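Local structure of Poly(A) ribonuclease pop2 (Schizosaccharomyces pombe, 2P51) at residues P55-R60 / Y73-A78; A187-F192 / N267-L272; K84-G89 / E122-L127; E149-S154 / K178-I183; T163-H168 / L243-I248. The protein removes poly(A) tails from mRNA as a metal-dependent 3'-exoribonuclease, the catalytic deadenylase of the CCR4-NOT complex. All coordinates share one frame; numbering follows the deposited sequence. Where two conformers were deposited one is given.

Contact 1. Residues P55-R60 / Y73-A78; sequences PGVVAR and YQTLRA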
# COMPACT_ATOMS: atom_id res chain seq x y z
N PRO A 55 -9.36 7.34 5.08
CA PRO A 55 -9.77 8.60 5.76
C PRO A 55 -9.28 8.75 7.19
O PRO A 55 -10.00 9.25 8.07
CB PRO A 55 -11.30 8.55 5.68
CG PRO A 55 -11.71 7.16 5.44
CD PRO A 55 -10.49 6.37 5.02
N GLY A 56 -8.04 8.34 7.42
CA GLY A 56 -7.40 8.63 8.70
C GLY A 56 -7.81 7.68 9.81
O GLY A 56 -8.24 6.56 9.54
N VAL A 57 -7.62 8.12 11.03
CA VAL A 57 -8.02 7.46 12.27
C VAL A 57 -9.08 8.32 12.95
O VAL A 57 -8.83 9.54 13.18
CB VAL A 57 -6.80 7.29 13.18
CG1 VAL A 57 -7.15 6.77 14.58
CG2 VAL A 57 -5.84 6.33 12.45
N VAL A 58 -10.22 7.74 13.31
CA VAL A 58 -11.25 8.56 13.95
C VAL A 58 -11.34 8.22 15.43
O VAL A 58 -11.85 8.99 16.23
CB VAL A 58 -12.64 8.40 13.33
CG1 VAL A 58 -12.58 8.81 11.86
CG2 VAL A 58 -13.18 6.98 13.48
N ALA A 59 -10.85 7.05 15.82
CA ALA A 59 -10.89 6.77 17.24
C ALA A 59 -9.79 5.86 17.74
O ALA A 59 -9.17 5.10 17.01
CB ALA A 59 -12.24 6.14 17.59
N ARG A 60 -9.61 5.96 19.06
CA ARG A 60 -8.71 5.10 19.79
C ARG A 60 -9.53 4.18 20.68
O ARG A 60 -10.40 4.69 21.40
CB ARG A 60 -7.78 5.98 20.65
CG ARG A 60 -6.79 6.79 19.81
CD ARG A 60 -5.55 5.94 19.57
NE ARG A 60 -4.58 6.86 18.97
CZ ARG A 60 -3.52 6.41 18.33
NH1 ARG A 60 -3.30 5.10 18.23
NH2 ARG A 60 -2.65 7.25 17.79
N TYR A 73 -2.27 -2.65 17.15
CA TYR A 73 -3.09 -3.51 16.33
C TYR A 73 -4.57 -3.27 16.60
O TYR A 73 -5.40 -3.16 15.66
CB TYR A 73 -2.77 -5.01 16.49
CG TYR A 73 -3.73 -5.79 15.58
CD1 TYR A 73 -3.62 -5.71 14.20
CD2 TYR A 73 -4.72 -6.61 16.11
CE1 TYR A 73 -4.44 -6.39 13.32
CE2 TYR A 73 -5.57 -7.30 15.24
CZ TYR A 73 -5.45 -7.19 13.86
OH TYR A 73 -6.30 -7.88 13.01
N GLN A 74 -5.00 -3.15 17.87
CA GLN A 74 -6.42 -2.93 18.14
C GLN A 74 -6.88 -1.57 17.63
O GLN A 74 -8.06 -1.44 17.26
CB GLN A 74 -6.68 -3.07 19.63
CG GLN A 74 -6.43 -4.45 20.23
CD GLN A 74 -7.08 -5.56 19.41
OE1 GLN A 74 -8.18 -5.40 18.88
NE2 GLN A 74 -6.44 -6.71 19.28
N THR A 75 -6.02 -0.55 17.58
CA THR A 75 -6.36 0.72 16.96
C THR A 75 -6.59 0.56 15.46
O THR A 75 -7.59 1.02 14.88
CB THR A 75 -5.26 1.79 17.16
OG1 THR A 75 -5.23 2.11 18.56
CG2 THR A 75 -5.61 3.09 16.48
N LEU A 76 -5.64 -0.11 14.82
CA LEU A 76 -5.74 -0.37 13.39
C LEU A 76 -7.05 -1.10 13.07
O LEU A 76 -7.79 -0.75 12.17
CB LEU A 76 -4.49 -1.16 13.00
CG LEU A 76 -4.21 -1.71 11.63
CD1 LEU A 76 -2.71 -2.00 11.52
CD2 LEU A 76 -5.01 -2.96 11.29
N ARG A 77 -7.30 -2.19 13.79
CA ARG A 77 -8.45 -3.04 13.51
C ARG A 77 -9.74 -2.25 13.60
O ARG A 77 -10.64 -2.32 12.78
CB ARG A 77 -8.40 -4.19 14.53
CG ARG A 77 -9.52 -5.21 14.50
CD ARG A 77 -9.45 -6.06 15.78
NE ARG A 77 -10.73 -6.71 15.96
CZ ARG A 77 -11.34 -7.02 17.09
NH1 ARG A 77 -10.76 -6.73 18.25
NH2 ARG A 77 -12.51 -7.63 17.00
N ALA A 78 -9.88 -1.45 14.65
CA ALA A 78 -11.09 -0.65 14.87
C ALA A 78 -11.29 0.29 13.70
O ALA A 78 -12.41 0.47 13.21
CB ALA A 78 -11.00 0.12 16.18
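Thr75, on helix 69-82, is the one residue of 73-78 on which Val57, Ala59 and Arg60 of the preceding loop come together. Its CB points toward the loop and lies 4.0 Å from Arg60 NH1. Thr75 CG2 is anti to the backbone N (chi1 of OG1 -67°), and this turns the methyl to the loop. Thr75 CG2 lies 3.5 Å from Arg60 NH1, and the methyl lies obliquely to the guanidinium plane. The same methyl is 4.1 Å from Ala59 O and 4.4 Å from Val57 CG1. The other branch, Thr75 OG1, is 3.6 Å from Arg60 NH1 and 4.0 Å from Arg60 CD. Its hydrogen bond goes to Tyr71 O, one turn earlier in the helix, so the hydroxyl is satisfied by its own helix, consistent with a fixed rotamer. Arg60 starts out directed away from the helix. A bend at its second torsion (chi2 -88°) brings the chain back, and CD and NH1 cross the threonine obliquely. The loop is also tied to the helix by Asn79, whose side chain bonds Val58 N, Ala59 O and Thr75 O. This loop-on-helix contact lies at the edge of the DEDD nuclease fold, the Val57 side chain about 12 Å from a bound magnesium ion. In the fold, 55-60 leaves strand 47-53 and runs beside helix 69-82. Tyr171 of helix 170-181 touches both Val57 and Thr75.

Contact 2. Residues A187-F192 / N267-L272; sequences AEYEEF and NQLYGL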
# COMPACT_ATOMS: atom_id res chain seq x y z
N ALA A 187 -9.23 -10.70 15.38
CA ALA A 187 -9.23 -10.01 16.67
C ALA A 187 -7.83 -9.81 17.24
O ALA A 187 -7.57 -8.84 17.98
CB ALA A 187 -10.06 -10.78 17.68
N GLU A 188 -6.92 -10.72 16.94
CA GLU A 188 -5.56 -10.69 17.46
C GLU A 188 -4.53 -10.63 16.33
O GLU A 188 -4.78 -11.20 15.26
CB GLU A 188 -5.30 -11.90 18.34
CG GLU A 188 -6.19 -11.96 19.58
CD GLU A 188 -5.47 -11.33 20.76
OE1 GLU A 188 -5.76 -10.16 21.08
OE2 GLU A 188 -4.58 -12.02 21.32
N TYR A 189 -3.42 -9.95 16.60
CA TYR A 189 -2.40 -9.73 15.58
C TYR A 189 -1.86 -11.05 15.06
O TYR A 189 -1.60 -11.17 13.87
CB TYR A 189 -1.21 -8.87 16.05
CG TYR A 189 -0.18 -8.64 14.96
CD1 TYR A 189 -0.45 -7.83 13.86
CD2 TYR A 189 1.09 -9.23 14.98
CE1 TYR A 189 0.49 -7.62 12.86
CE2 TYR A 189 2.05 -9.04 13.99
CZ TYR A 189 1.74 -8.22 12.92
OH TYR A 189 2.68 -8.02 11.92
N GLU A 190 -1.65 -12.01 15.96
CA GLU A 190 -1.08 -13.30 15.54
C GLU A 190 -1.87 -13.90 14.37
O GLU A 190 -1.25 -14.39 13.42
CB GLU A 190 -1.05 -14.28 16.72
CG GLU A 190 -0.27 -13.84 17.92
CD GLU A 190 -0.93 -12.75 18.75
OE1 GLU A 190 -2.17 -12.58 18.79
OE2 GLU A 190 -0.17 -11.97 19.38
N GLU A 191 -3.19 -13.83 14.42
CA GLU A 191 -4.04 -14.36 13.37
C GLU A 191 -3.98 -13.49 12.11
O GLU A 191 -3.98 -13.98 10.98
CB GLU A 191 -5.52 -14.47 13.78
CG GLU A 191 -6.41 -15.22 12.80
CD GLU A 191 -7.85 -15.44 13.19
OE1 GLU A 191 -8.24 -15.36 14.38
OE2 GLU A 191 -8.71 -15.71 12.30
N PHE A 192 -3.95 -12.17 12.31
CA PHE A 192 -3.82 -11.28 11.17
C PHE A 192 -2.53 -11.59 10.44
O PHE A 192 -2.55 -11.72 9.20
CB PHE A 192 -3.82 -9.86 11.69
CG PHE A 192 -3.42 -8.79 10.70
CD1 PHE A 192 -4.40 -8.32 9.83
CD2 PHE A 192 -2.14 -8.27 10.65
CE1 PHE A 192 -4.08 -7.34 8.91
CE2 PHE A 192 -1.84 -7.32 9.71
CZ PHE A 192 -2.79 -6.83 8.82
N ASN A 267 9.00 -10.22 5.94
CA ASN A 267 7.68 -10.27 6.58
C ASN A 267 7.71 -9.64 7.96
O ASN A 267 6.97 -10.10 8.85
CB ASN A 267 7.14 -11.71 6.62
CG ASN A 267 7.07 -12.29 5.21
OD1 ASN A 267 7.30 -11.65 4.19
ND2 ASN A 267 6.78 -13.56 5.14
N GLN A 268 8.50 -8.61 8.19
CA GLN A 268 8.43 -7.94 9.49
C GLN A 268 7.73 -6.60 9.30
O GLN A 268 8.23 -5.76 8.54
CB GLN A 268 9.82 -7.70 10.10
CG GLN A 268 10.70 -8.95 10.23
CD GLN A 268 10.02 -9.96 11.12
OE1 GLN A 268 9.64 -9.59 12.22
NE2 GLN A 268 9.84 -11.22 10.66
N LEU A 269 6.61 -6.37 9.98
CA LEU A 269 5.91 -5.11 9.78
C LEU A 269 6.31 -4.11 10.84
O LEU A 269 6.40 -4.49 12.02
CB LEU A 269 4.39 -5.34 9.84
CG LEU A 269 3.78 -6.33 8.86
CD1 LEU A 269 2.27 -6.19 8.92
CD2 LEU A 269 4.31 -6.05 7.47
N TYR A 270 6.57 -2.85 10.49
CA TYR A 270 6.94 -1.88 11.51
C TYR A 270 5.87 -1.71 12.57
O TYR A 270 4.71 -1.54 12.29
CB TYR A 270 7.21 -0.53 10.84
CG TYR A 270 7.66 0.49 11.88
CD1 TYR A 270 8.92 0.36 12.45
CD2 TYR A 270 6.82 1.54 12.26
CE1 TYR A 270 9.32 1.30 13.39
CE2 TYR A 270 7.21 2.46 13.19
CZ TYR A 270 8.45 2.33 13.76
OH TYR A 270 8.88 3.25 14.70
N GLY A 271 6.19 -1.67 13.85
CA GLY A 271 5.30 -1.29 14.92
C GLY A 271 4.32 -2.35 15.36
O GLY A 271 3.46 -2.10 16.19
N LEU A 272 4.43 -3.57 14.83
CA LEU A 272 3.48 -4.63 15.08
C LEU A 272 4.13 -5.96 15.48
O LEU A 272 5.22 -6.17 14.85
CB LEU A 272 2.65 -4.83 13.79
CG LEU A 272 1.62 -3.69 13.55
CD1 LEU A 272 0.97 -3.81 12.19
CD2 LEU A 272 0.58 -3.70 14.68
O HOH W 1 5.47 -8.27 12.06
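This is a mainly apolar contact with one water bridge, between Tyr189 and Phe192 at the start of helix 189-199 and Leu269 and Leu272 at the C-terminal end of the modelled chain. Tyr189 carries most of it. Its CG is anti to the backbone N (chi1 -179°), which sends the ring from the helix to the tail. The Leu272 and Tyr189 side chains cross at about a right angle, and Leu272 CB comes up to the ring obliquely. Leu272 CB is 3.6 Å from Tyr189 CZ, and Leu272 CD1 is 3.9 Å from Tyr189 CE1. The phenol oxygen reaches the second leucine: Tyr189 OH is 3.5 Å from Leu269 CD1. That oxygen is also 2.8 Å from a water, and the water accepts a hydrogen bond from Leu269 N at 3.0 Å. The bridge pins the phenol to the tail backbone. Phe192 adds a wider contact, with Leu269 CD1 at its ring edge, 4.3 Å from Phe192 CE2. If Tyr189 were an alanine, Leu272 CB would probably lose its ring neighbour and the bridging water its phenol partner. Gly271 O is bonded by His72 of helix 69-82, and Tyr73 of that helix touches both Leu272 and Phe192. The two leucines are the first and last residues of a type II beta turn, with Gly271 at its third position in the positive phi (79°) usual for this turn.

Contact 3. Residues K84-G89 / E122-L127; sequences KIIQIG and ESIELL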
# COMPACT_ATOMS: atom_id res chain seq x y z
N LYS A 84 -13.77 3.34 5.02
CA LYS A 84 -13.55 2.80 3.68
C LYS A 84 -12.27 3.28 3.02
O LYS A 84 -11.86 4.43 3.09
CB LYS A 84 -14.73 3.21 2.79
CG LYS A 84 -16.05 2.53 3.20
CD LYS A 84 -17.17 3.11 2.32
CE LYS A 84 -18.44 2.33 2.71
NZ LYS A 84 -19.55 2.77 1.83
N ILE A 85 -11.64 2.33 2.32
CA ILE A 85 -10.47 2.65 1.50
C ILE A 85 -10.79 3.68 0.41
O ILE A 85 -11.89 3.65 -0.11
CB ILE A 85 -9.93 1.34 0.87
CG1 ILE A 85 -8.56 1.49 0.24
CG2 ILE A 85 -10.92 0.75 -0.16
CD1 ILE A 85 -7.44 1.89 1.10
N ILE A 86 -9.78 4.52 0.12
CA ILE A 86 -9.97 5.56 -0.90
C ILE A 86 -9.06 5.31 -2.09
O ILE A 86 -9.52 5.49 -3.25
CB ILE A 86 -9.79 6.98 -0.28
CG1 ILE A 86 -10.93 7.28 0.71
CG2 ILE A 86 -9.71 8.06 -1.34
CD1 ILE A 86 -10.72 8.51 1.60
N GLN A 87 -7.82 4.90 -1.90
CA GLN A 87 -6.98 4.62 -3.04
C GLN A 87 -6.01 3.47 -2.69
O GLN A 87 -5.59 3.37 -1.54
CB GLN A 87 -6.02 5.74 -3.48
CG GLN A 87 -6.60 6.91 -4.20
CD GLN A 87 -5.57 7.95 -4.58
OE1 GLN A 87 -4.61 8.18 -3.79
NE2 GLN A 87 -5.74 8.59 -5.70
N ILE A 88 -5.63 2.69 -3.68
CA ILE A 88 -4.51 1.76 -3.55
C ILE A 88 -3.53 2.05 -4.68
O ILE A 88 -3.98 2.16 -5.82
CB ILE A 88 -4.90 0.27 -3.63
CG1 ILE A 88 -5.82 -0.13 -2.48
CG2 ILE A 88 -3.67 -0.62 -3.72
CD1 ILE A 88 -6.42 -1.52 -2.52
N GLY A 89 -2.26 2.14 -4.37
CA GLY A 89 -1.20 2.35 -5.38
C GLY A 89 -0.36 1.10 -5.53
O GLY A 89 0.05 0.54 -4.49
N GLU A 122 -10.15 15.98 9.04
CA GLU A 122 -8.79 16.43 8.68
C GLU A 122 -8.22 15.65 7.48
O GLU A 122 -7.53 16.18 6.60
CB GLU A 122 -7.89 16.26 9.89
CG GLU A 122 -8.22 17.15 11.05
CD GLU A 122 -9.31 16.70 12.00
OE1 GLU A 122 -9.98 15.67 11.71
OE2 GLU A 122 -9.49 17.38 13.04
N SER A 123 -8.47 14.34 7.47
CA SER A 123 -7.89 13.50 6.40
C SER A 123 -8.50 13.81 5.06
O SER A 123 -7.83 13.82 4.03
CB SER A 123 -8.11 12.03 6.74
OG SER A 123 -7.35 11.66 7.89
N ILE A 124 -9.82 14.07 5.06
CA ILE A 124 -10.50 14.43 3.79
C ILE A 124 -9.92 15.74 3.28
O ILE A 124 -9.69 15.93 2.09
CB ILE A 124 -12.03 14.52 3.98
CG1 ILE A 124 -12.66 13.18 4.36
CG2 ILE A 124 -12.79 15.16 2.80
CD1 ILE A 124 -12.20 11.99 3.57
N GLU A 125 -9.66 16.67 4.20
CA GLU A 125 -9.10 17.94 3.78
C GLU A 125 -7.70 17.74 3.20
O GLU A 125 -7.31 18.30 2.17
CB GLU A 125 -9.03 18.96 4.94
CG GLU A 125 -8.46 20.28 4.42
CD GLU A 125 -9.35 20.95 3.39
OE1 GLU A 125 -8.79 21.60 2.47
OE2 GLU A 125 -10.58 20.80 3.52
N LEU A 126 -6.91 16.92 3.86
CA LEU A 126 -5.53 16.66 3.36
C LEU A 126 -5.59 15.98 2.00
O LEU A 126 -4.82 16.34 1.09
CB LEU A 126 -4.81 15.76 4.34
CG LEU A 126 -3.40 15.28 4.02
CD1 LEU A 126 -2.40 16.44 3.84
CD2 LEU A 126 -2.92 14.40 5.18
N LEU A 127 -6.50 15.01 1.88
CA LEU A 127 -6.59 14.31 0.57
C LEU A 127 -7.06 15.24 -0.53
O LEU A 127 -6.64 15.20 -1.69
CB LEU A 127 -7.50 13.08 0.72
CG LEU A 127 -6.85 11.94 1.51
CD1 LEU A 127 -7.88 10.89 1.95
CD2 LEU A 127 -5.71 11.24 0.72
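Ile86 holds CG1 anti to its carbonyl carbon (chi1 -68°), and Leu127 does the same with CG (chi1 -73°). Both chains then run on extended and point at each other. Ile86 belongs to a classic beta bulge: it and Gln87 both face Glu53 on the neighbouring strand 47-53. The bulge lies where the chain enters strand 87-93 of the mixed sheet of this DEDD nuclease fold. Ile86 is directed from there toward helix 121-129. It meets Leu127 tip to tip, with Ile86 CD1 3.7 Å from Leu127 CD1. The contact is small and made of methyl groups alone. Phe134 of helix 134-140 touches Ile86, Ile124 and Leu127, and so completes the apolar cluster. Gln87 has polar partners in Asn109, Gln237 and Ala238. The metal site is close. Glu53, which binds a magnesium ion, pairs through its backbone with Ile86 and Gln87, and the side chain of Leu127 touches that of Glu53. The leucine therefore links this apolar patch to a metal ligand. Ile124, one turn before Leu127, reaches in only with the end of its chain, which bends at the second torsion (chi2 -45°). Its CD1 sits 4.3 Å from Ile86 CD1.

Contact 4. Residues E149-S154 / K178-I183; sequences ELLIGS and KAMTQI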
# COMPACT_ATOMS: atom_id res chain seq x y z
N GLU A 149 -11.66 -9.50 -6.19
CA GLU A 149 -11.77 -10.68 -7.03
C GLU A 149 -10.65 -10.72 -8.08
O GLU A 149 -10.03 -11.77 -8.30
CB GLU A 149 -13.10 -10.61 -7.77
CG GLU A 149 -13.98 -11.79 -7.48
CD GLU A 149 -15.36 -11.55 -8.07
OE1 GLU A 149 -15.38 -11.12 -9.24
OE2 GLU A 149 -16.32 -11.79 -7.32
N LEU A 150 -10.40 -9.59 -8.73
CA LEU A 150 -9.36 -9.52 -9.76
C LEU A 150 -7.97 -9.67 -9.16
O LEU A 150 -7.09 -10.33 -9.72
CB LEU A 150 -9.49 -8.21 -10.55
CG LEU A 150 -10.78 -8.14 -11.41
CD1 LEU A 150 -10.87 -6.81 -12.14
CD2 LEU A 150 -10.88 -9.28 -12.40
N LEU A 151 -7.74 -9.02 -8.01
CA LEU A 151 -6.42 -9.08 -7.40
C LEU A 151 -6.08 -10.50 -6.99
O LEU A 151 -4.98 -10.98 -7.22
CB LEU A 151 -6.33 -8.16 -6.18
CG LEU A 151 -4.95 -8.15 -5.50
CD1 LEU A 151 -3.88 -7.59 -6.45
CD2 LEU A 151 -4.98 -7.36 -4.19
N ILE A 152 -7.03 -11.20 -6.39
CA ILE A 152 -6.74 -12.56 -5.93
C ILE A 152 -6.37 -13.44 -7.09
O ILE A 152 -5.47 -14.27 -6.96
CB ILE A 152 -7.93 -13.16 -5.13
CG1 ILE A 152 -8.22 -12.36 -3.86
CG2 ILE A 152 -7.71 -14.63 -4.80
CD1 ILE A 152 -9.56 -12.67 -3.25
N GLY A 153 -7.01 -13.26 -8.23
CA GLY A 153 -6.69 -14.13 -9.39
C GLY A 153 -5.58 -13.59 -10.22
O GLY A 153 -5.30 -14.17 -11.26
N SER A 154 -4.90 -12.51 -9.87
CA SER A 154 -4.01 -11.78 -10.77
C SER A 154 -2.64 -12.41 -10.90
O SER A 154 -1.96 -12.13 -11.90
CB SER A 154 -3.81 -10.32 -10.28
OG SER A 154 -3.20 -10.32 -8.97
N LYS A 178 -8.57 -6.62 4.10
CA LYS A 178 -10.00 -6.32 4.21
C LYS A 178 -10.69 -6.41 2.85
O LYS A 178 -11.76 -6.97 2.65
CB LYS A 178 -10.20 -4.93 4.82
CG LYS A 178 -11.60 -4.37 4.73
CD LYS A 178 -11.71 -2.97 5.33
CE LYS A 178 -13.16 -2.45 5.26
NZ LYS A 178 -13.17 -0.97 5.60
N ALA A 179 -10.07 -5.84 1.81
CA ALA A 179 -10.65 -5.88 0.48
C ALA A 179 -10.75 -7.33 0.02
O ALA A 179 -11.81 -7.78 -0.46
CB ALA A 179 -9.81 -5.09 -0.49
N MET A 180 -9.68 -8.10 0.16
CA MET A 180 -9.75 -9.46 -0.37
C MET A 180 -10.70 -10.36 0.41
O MET A 180 -11.28 -11.26 -0.19
CB MET A 180 -8.34 -10.07 -0.37
CG MET A 180 -7.51 -9.43 -1.49
SD MET A 180 -5.87 -10.20 -1.61
CE MET A 180 -5.21 -9.83 0.01
N THR A 181 -10.85 -10.15 1.73
CA THR A 181 -11.63 -11.11 2.53
C THR A 181 -13.07 -10.69 2.77
O THR A 181 -13.92 -11.55 3.05
CB THR A 181 -10.97 -11.34 3.91
OG1 THR A 181 -10.91 -10.12 4.65
CG2 THR A 181 -9.53 -11.84 3.78
N GLN A 182 -13.31 -9.38 2.68
CA GLN A 182 -14.63 -8.78 2.89
C GLN A 182 -15.26 -9.08 4.23
O GLN A 182 -16.50 -9.19 4.33
CB GLN A 182 -15.57 -9.25 1.78
CG GLN A 182 -15.19 -8.72 0.40
CD GLN A 182 -15.41 -7.23 0.25
OE1 GLN A 182 -16.50 -6.71 0.55
NE2 GLN A 182 -14.37 -6.54 -0.22
N ILE A 183 -14.45 -9.19 5.27
CA ILE A 183 -15.00 -9.48 6.59
C ILE A 183 -14.18 -8.68 7.58
O ILE A 183 -13.11 -8.20 7.18
CB ILE A 183 -14.85 -10.97 6.94
CG1 ILE A 183 -13.41 -11.47 6.71
CG2 ILE A 183 -15.85 -11.84 6.21
CD1 ILE A 183 -13.22 -12.92 7.16
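Helices 144-152 and 170-181 approach each other near their C-terminal ends, with Ile152 CA 7.0 Å from Met180 CA. Met180 is the one residue of 178-183 that touches the other segment, and it crosses Leu151 and Ile152 obliquely. Its CG is anti to its carbonyl carbon (chi1 -73°), and this carries the chain across Ile152. Ile152 CG1 is 3.8 Å from Met180 CG and 3.9 Å from Met180 SD. Ile152 CD1 rests 3.8 Å from Met180 O. Leu151 touches the sulfur as well, with Leu151 CD2 3.9 Å from Met180 SD. With only a CB at Ile152, as in an alanine, Met180 CG would probably lose its neighbour and the thioether chain would be freer to turn. Leu151 O accepts from both Ser154 N and Ser154 OG, the latter at 2.6 Å. Ser154 OG also bonds Leu156 N. Gln182 NE2 gives Ala179 O a hydrogen bond of 2.9 Å, nearly straight at 166°, in the carbonyl plane and on a lone pair. Leu150, on helix 144-152, packs on helix 31-41. The helices are thus joined by dispersion between aliphatic groups and a thioether, while the Ser154 and Gln182 side chains bond back to their own helix ends.

Contact 5. Residues T163-H168 / L243-I248; sequences TWITFH and LLTARI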
# COMPACT_ATOMS: atom_id res chain seq x y z
N THR A 163 7.41 -10.22 -4.89
CA THR A 163 7.84 -9.57 -3.64
C THR A 163 7.00 -8.30 -3.43
O THR A 163 6.94 -7.54 -4.38
CB THR A 163 9.33 -9.19 -3.70
OG1 THR A 163 10.14 -10.38 -3.95
CG2 THR A 163 9.78 -8.60 -2.37
N TRP A 164 6.42 -8.12 -2.26
CA TRP A 164 5.70 -6.88 -1.97
C TRP A 164 6.55 -5.95 -1.12
O TRP A 164 7.20 -6.39 -0.15
CB TRP A 164 4.39 -7.17 -1.22
CG TRP A 164 3.34 -7.72 -2.15
CD1 TRP A 164 3.32 -8.96 -2.73
CD2 TRP A 164 2.17 -7.02 -2.62
NE1 TRP A 164 2.19 -9.07 -3.53
CE2 TRP A 164 1.46 -7.90 -3.48
CE3 TRP A 164 1.63 -5.72 -2.39
CZ2 TRP A 164 0.26 -7.54 -4.11
CZ3 TRP A 164 0.44 -5.40 -3.03
CH2 TRP A 164 -0.24 -6.28 -3.88
N ILE A 165 6.60 -4.68 -1.48
CA ILE A 165 7.38 -3.64 -0.80
C ILE A 165 6.45 -2.60 -0.25
O ILE A 165 5.57 -2.13 -0.98
CB ILE A 165 8.37 -2.98 -1.77
CG1 ILE A 165 9.20 -3.99 -2.55
CG2 ILE A 165 9.25 -1.96 -1.01
CD1 ILE A 165 10.02 -4.91 -1.64
N THR A 166 6.62 -2.24 1.04
CA THR A 166 5.68 -1.32 1.69
C THR A 166 6.48 -0.38 2.57
O THR A 166 7.70 -0.50 2.67
CB THR A 166 4.65 -2.10 2.53
OG1 THR A 166 5.38 -2.84 3.52
CG2 THR A 166 3.83 -3.09 1.65
N PHE A 167 5.76 0.56 3.20
CA PHE A 167 6.43 1.46 4.15
C PHE A 167 5.45 1.70 5.30
O PHE A 167 4.35 2.27 5.06
CB PHE A 167 6.83 2.78 3.46
CG PHE A 167 7.54 3.74 4.40
CD1 PHE A 167 8.92 3.72 4.48
CD2 PHE A 167 6.81 4.67 5.18
CE1 PHE A 167 9.63 4.57 5.33
CE2 PHE A 167 7.49 5.47 6.07
CZ PHE A 167 8.87 5.42 6.14
N HIS A 168 5.82 1.34 6.53
CA HIS A 168 5.00 1.56 7.73
C HIS A 168 3.60 1.01 7.47
O HIS A 168 2.57 1.71 7.42
CB HIS A 168 4.98 3.05 8.08
CG HIS A 168 4.67 3.35 9.51
ND1 HIS A 168 3.90 2.54 10.33
CD2 HIS A 168 5.04 4.41 10.29
CE1 HIS A 168 3.82 3.08 11.53
NE2 HIS A 168 4.51 4.24 11.54
N LEU A 243 5.16 4.46 -5.90
CA LEU A 243 6.32 4.50 -6.80
C LEU A 243 7.55 4.97 -6.05
O LEU A 243 8.68 4.51 -6.23
CB LEU A 243 6.00 5.47 -7.95
CG LEU A 243 7.15 5.83 -8.90
CD1 LEU A 243 7.71 4.60 -9.56
CD2 LEU A 243 6.68 6.82 -9.96
N LEU A 244 7.41 5.99 -5.17
CA LEU A 244 8.57 6.43 -4.39
C LEU A 244 9.09 5.32 -3.48
O LEU A 244 10.31 5.21 -3.29
CB LEU A 244 8.17 7.65 -3.52
CG LEU A 244 9.32 8.47 -2.96
CD1 LEU A 244 10.22 8.99 -4.08
CD2 LEU A 244 8.77 9.65 -2.15
N THR A 245 8.12 4.56 -2.93
CA THR A 245 8.45 3.42 -2.10
C THR A 245 9.33 2.46 -2.89
O THR A 245 10.38 1.99 -2.39
CB THR A 245 7.17 2.70 -1.64
OG1 THR A 245 6.43 3.64 -0.79
CG2 THR A 245 7.45 1.49 -0.77
N ALA A 246 8.94 2.15 -4.12
CA ALA A 246 9.78 1.24 -4.94
C ALA A 246 11.18 1.80 -5.11
O ALA A 246 12.22 1.11 -4.95
CB ALA A 246 9.15 1.05 -6.30
N ARG A 247 11.24 3.08 -5.47
CA ARG A 247 12.57 3.64 -5.76
C ARG A 247 13.43 3.68 -4.51
O ARG A 247 14.65 3.38 -4.59
CB ARG A 247 12.44 5.05 -6.38
CG ARG A 247 11.63 4.95 -7.67
CD ARG A 247 11.46 6.29 -8.34
NE ARG A 247 11.26 5.97 -9.77
CZ ARG A 247 11.10 6.95 -10.66
NH1 ARG A 247 11.12 8.20 -10.19
NH2 ARG A 247 10.93 6.57 -11.91
N ILE A 248 12.89 4.03 -3.35
CA ILE A 248 13.68 3.98 -2.11
C ILE A 248 14.15 2.55 -1.80
O ILE A 248 15.30 2.34 -1.35
CB ILE A 248 12.89 4.61 -0.96
CG1 ILE A 248 12.73 6.14 -1.08
CG2 ILE A 248 13.52 4.27 0.39
CD1 ILE A 248 11.54 6.56 -0.19
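Phe167 is the flat residue that meets Thr245, and it does so through CB rather than through its ring: Phe167 CB is 4.4 Å from Thr245 OG1. Trp164 and His168 find ring partners outside the two segments: Trp164 meets Phe200 and His168 meets Tyr270, both edge-to-face. On the helix, one face of the Arg247 guanidinium has Leu243 CG 4.2 Å above its plane, offset toward the rim. The closer touches are made by the methyl of Thr245. Its CG2 is anti to the backbone N (chi1 of OG1 -64°) and faces strand 163-166. Thr245 CG2 is 3.9 Å from Ile165 CG2 and likewise 3.9 Å from Thr166 C. Ile165 and Thr245 pass each other in opposite directions, so the touch is made along their flanks. Thr245 OG1 is hydrogen-bonded to Asp241 O within its helix, which probably holds the methyl toward the strand. Ile206 touches Ile165, Phe167 and Thr245 and covers this packing. Helix 238-257 thereby lies against a strand of the central sheet, just beside the catalytic centre. Asp241, one turn before Thr245, binds a magnesium ion with Asp51 and Glu53. With Asp172 at the second ion, these make the acidic quartet of DEDD nucleases.

How the contacts relate
From the N terminus, contact 1 closes the short loop between strand 47-53 and helix 69-82. Contact 3 follows in series and returns helix 121-129 to the start of strand 87-93. The two touch where Pro55 meets Lys84 and Ile86, and Gly56 meets Ser123. Contact 4 then joins helices 144-152 and 170-181, with strand 163-166 between them in sequence. That strand belongs to contact 5, so contacts 4 and 5 cross. Contact 5 also crosses contact 2, in which the chain end reaches back to helix 189-199, and these two touch. None nests inside another. Contact 2 rejoins contact 1 through Gln74 NE2 and Ala187 O, 2.7 Å apart and probably hydrogen-bonded.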